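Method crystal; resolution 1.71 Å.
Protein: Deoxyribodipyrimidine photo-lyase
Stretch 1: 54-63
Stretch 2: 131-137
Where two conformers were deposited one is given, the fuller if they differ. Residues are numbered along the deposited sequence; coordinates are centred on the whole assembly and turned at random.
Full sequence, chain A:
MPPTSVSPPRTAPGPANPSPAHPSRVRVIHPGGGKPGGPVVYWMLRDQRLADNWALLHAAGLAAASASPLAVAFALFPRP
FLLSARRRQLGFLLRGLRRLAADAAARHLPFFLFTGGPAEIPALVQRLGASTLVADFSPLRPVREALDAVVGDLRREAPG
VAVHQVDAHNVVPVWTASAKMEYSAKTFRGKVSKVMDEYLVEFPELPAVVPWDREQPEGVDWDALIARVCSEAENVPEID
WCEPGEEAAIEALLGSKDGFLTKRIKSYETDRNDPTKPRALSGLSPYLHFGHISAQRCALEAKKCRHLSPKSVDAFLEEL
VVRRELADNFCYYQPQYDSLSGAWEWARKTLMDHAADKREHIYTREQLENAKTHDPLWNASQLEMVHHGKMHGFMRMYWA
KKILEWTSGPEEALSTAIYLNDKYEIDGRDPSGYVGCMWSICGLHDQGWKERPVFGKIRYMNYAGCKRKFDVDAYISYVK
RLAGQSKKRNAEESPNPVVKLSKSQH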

# COMPACT_ATOMS: atom_id res chain seq x y z
N TRP A 54 15.69 1.41 -0.31
CA TRP A 54 16.65 1.28 -1.41
C TRP A 54 16.76 2.53 -2.27
O TRP A 54 17.81 2.78 -2.85
CB TRP A 54 16.38 0.07 -2.30
CG TRP A 54 16.64 -1.26 -1.65
CD1 TRP A 54 15.73 -2.26 -1.42
CD2 TRP A 54 17.90 -1.74 -1.14
NE1 TRP A 54 16.34 -3.32 -0.80
CE2 TRP A 54 17.66 -3.02 -0.60
CE3 TRP A 54 19.18 -1.19 -1.06
CZ2 TRP A 54 18.68 -3.79 -0.02
CZ3 TRP A 54 20.20 -1.95 -0.47
CH2 TRP A 54 19.93 -3.24 0.04
N ALA A 55 15.68 3.31 -2.36
CA ALA A 55 15.71 4.49 -3.21
C ALA A 55 16.60 5.54 -2.56
O ALA A 55 17.43 6.15 -3.23
CB ALA A 55 14.30 5.02 -3.43
N LEU A 56 16.45 5.72 -1.25
CA LEU A 56 17.30 6.65 -0.52
C LEU A 56 18.77 6.20 -0.53
O LEU A 56 19.67 7.00 -0.77
CB LEU A 56 16.79 6.80 0.92
CG LEU A 56 17.67 7.69 1.82
CD1 LEU A 56 17.76 9.08 1.22
CD2 LEU A 56 17.12 7.73 3.25
N LEU A 57 19.01 4.91 -0.30
CA LEU A 57 20.36 4.33 -0.35
C LEU A 57 21.01 4.57 -1.70
O LEU A 57 22.19 4.94 -1.78
CB LEU A 57 20.31 2.83 -0.04
CG LEU A 57 20.12 2.45 1.43
CD1 LEU A 57 19.73 0.99 1.57
CD2 LEU A 57 21.38 2.75 2.20
N HIS A 58 20.25 4.38 -2.77
CA HIS A 58 20.76 4.63 -4.12
C HIS A 58 21.14 6.10 -4.30
O HIS A 58 22.21 6.41 -4.81
CB HIS A 58 19.73 4.20 -5.17
CG HIS A 58 20.24 4.33 -6.57
ND1 HIS A 58 19.64 5.14 -7.52
CD2 HIS A 58 21.32 3.78 -7.18
CE1 HIS A 58 20.31 5.06 -8.65
NE2 HIS A 58 21.33 4.25 -8.47
N ALA A 59 20.26 7.00 -3.87
CA ALA A 59 20.54 8.43 -3.98
C ALA A 59 21.82 8.77 -3.21
O ALA A 59 22.70 9.43 -3.74
CB ALA A 59 19.35 9.26 -3.48
N ALA A 60 21.91 8.31 -1.96
CA ALA A 60 23.08 8.57 -1.12
C ALA A 60 24.33 8.01 -1.77
O ALA A 60 25.39 8.62 -1.71
CB ALA A 60 22.90 7.96 0.27
N GLY A 61 24.21 6.83 -2.38
CA GLY A 61 25.36 6.23 -3.04
C GLY A 61 25.82 7.04 -4.24
O GLY A 61 27.02 7.12 -4.52
N LEU A 62 24.88 7.64 -4.95
CA LEU A 62 25.21 8.48 -6.10
C LEU A 62 25.87 9.76 -5.61
O LEU A 62 26.87 10.22 -6.18
CB LEU A 62 23.96 8.83 -6.92
CG LEU A 62 23.28 7.71 -7.71
CD1 LEU A 62 22.07 8.23 -8.48
CD2 LEU A 62 24.26 7.02 -8.66
N ALA A 63 25.31 10.32 -4.54
CA ALA A 63 25.84 11.52 -3.90
C ALA A 63 27.27 11.31 -3.41
O ALA A 63 28.18 12.06 -3.76
CB ALA A 63 24.94 11.95 -2.75
N SER A 131 22.04 17.07 -10.20
CA SER A 131 22.60 16.18 -11.21
C SER A 131 21.66 15.02 -11.45
O SER A 131 21.47 14.59 -12.59
CB SER A 131 23.95 15.65 -10.74
OG SER A 131 23.80 14.93 -9.53
N THR A 132 21.07 14.50 -10.38
CA THR A 132 20.20 13.34 -10.48
C THR A 132 18.94 13.46 -9.62
O THR A 132 19.01 13.90 -8.48
CB THR A 132 20.94 12.05 -10.11
OG1 THR A 132 22.17 11.97 -10.85
CG2 THR A 132 20.09 10.81 -10.42
N LEU A 133 17.81 13.07 -10.20
CA LEU A 133 16.58 12.87 -9.44
C LEU A 133 16.34 11.38 -9.30
O LEU A 133 16.36 10.66 -10.30
CB LEU A 133 15.40 13.51 -10.18
CG LEU A 133 13.99 13.23 -9.63
CD1 LEU A 133 13.78 13.92 -8.31
CD2 LEU A 133 12.94 13.67 -10.64
N VAL A 134 16.13 10.90 -8.08
CA VAL A 134 15.80 9.50 -7.85
C VAL A 134 14.36 9.40 -7.38
O VAL A 134 13.99 10.05 -6.42
CB VAL A 134 16.71 8.86 -6.79
CG1 VAL A 134 16.32 7.39 -6.57
CG2 VAL A 134 18.18 9.01 -7.21
N ALA A 135 13.55 8.57 -8.03
CA ALA A 135 12.19 8.36 -7.54
C ALA A 135 12.01 6.93 -7.05
O ALA A 135 12.75 6.05 -7.48
CB ALA A 135 11.17 8.68 -8.63
N ASP A 136 11.05 6.71 -6.16
CA ASP A 136 10.65 5.36 -5.80
C ASP A 136 9.53 4.87 -6.72
O ASP A 136 9.19 5.55 -7.70
CB ASP A 136 10.35 5.19 -4.28
CG ASP A 136 9.32 6.21 -3.74
OD1 ASP A 136 9.46 6.66 -2.57
OD2 ASP A 136 8.34 6.52 -4.45
N PHE A 137 9.01 3.68 -6.46
CA PHE A 137 8.10 3.03 -7.41
C PHE A 137 6.73 2.69 -6.87
O PHE A 137 6.59 2.11 -5.79
CB PHE A 137 8.70 1.72 -7.95
CG PHE A 137 7.69 0.88 -8.69
CD1 PHE A 137 7.05 -0.16 -8.05
CD2 PHE A 137 7.34 1.19 -10.00
CE1 PHE A 137 6.08 -0.93 -8.72
CE2 PHE A 137 6.38 0.44 -10.68
CZ PHE A 137 5.74 -0.62 -10.02

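Val134 is the apolar centre of this contact. It gives up more surface to the opposing stretch than any other residue, 78 Å² of a total of 245 Å² summed over both sides, and its CA-to-CB bond points toward the helix. With chi1 at 179° (t), CG2 packs on Ala59 and Leu62, CG1 on Ala55, and both methyls lie about equally near His58 ND1. CG2 lies 3.9 Å from Ala59 CB and 4.2 Å from Leu62 CD1, while CG1 lies 4.4 Å from Ala55 CB. These separations are those of van der Waals packing between apolar groups. CG1 also approaches the backbone, with Val134 CG1 3.7 Å from Ala55 O. That carbonyl is already engaged within the helix, accepting a hydrogen bond from Ala59 N at a distance of 3.0 Å from Ala55 O, so the methyl rests against an oxygen that has its partner.

The helical residues that receive the valine are Ala55, His58, Ala59 and Leu62, the three- and four-residue steps that bring side chains onto one side of an alpha helix. Backbone hydrogen bonds from His58 N to Trp54 O (2.9 Å) through Ala63 N to Ala59 O (2.9 Å) confirm the regular i to i+4 pattern. On the strand, alternation does the same work: Thr132 and Val134 point toward the helix, Leu133 and Ala135 away from it. The two elements run nearly antiparallel, at 165° between their N-to-C directions, and their axes approach to 8.4 Å. In the register observed, Ala55 CA lies 5.8 Å from Asp136 CA and Ala59 CA 6.2 Å from Val134 CA. Alanine suits these two helical positions because a lone methyl fills the short space between backbones this close; Ala55 points toward the strand, whereas Ala59 points sideways and still reaches Val134.

Farther along the helix, Leu62 supplies a longer side chain. Its m,t rotamer (chi1 -70°, chi2 -179°) carries CD1 to 3.8 Å from Thr132 CG2, besides its contact with Val134. The threonine thus meets the leucine through its methyl, and its OG1 makes no hydrogen bond to the helix. At the other end of the contact, Ala55 CB packs 4.0 Å from Asp136 CB. The aspartate therefore contributes an aliphatic carbon here, while both carboxylate oxygens, OD1 and OD2, are hydrogen-bonded elsewhere in the structure.

The polar edge contains no cross-stretch hydrogen bond. His58, with chi1 at -175° (t), points toward the strand and presents its ring edge to the valine: Val134 CG1 lies near the ring plane, 4.1 Å from His58 ND1, and Val134 CG2 is also 4.1 Å from His58 ND1. Methyls cannot satisfy this nitrogen, and ND1 is buried by the contact without a partner anywhere in the model. The association between the stretches therefore rests on close apolar packing. Helical backbone hydrogen bonds satisfy Ala55 O, and partners elsewhere satisfy the Asp136 carboxylate, but His58 ND1 stays unpaired.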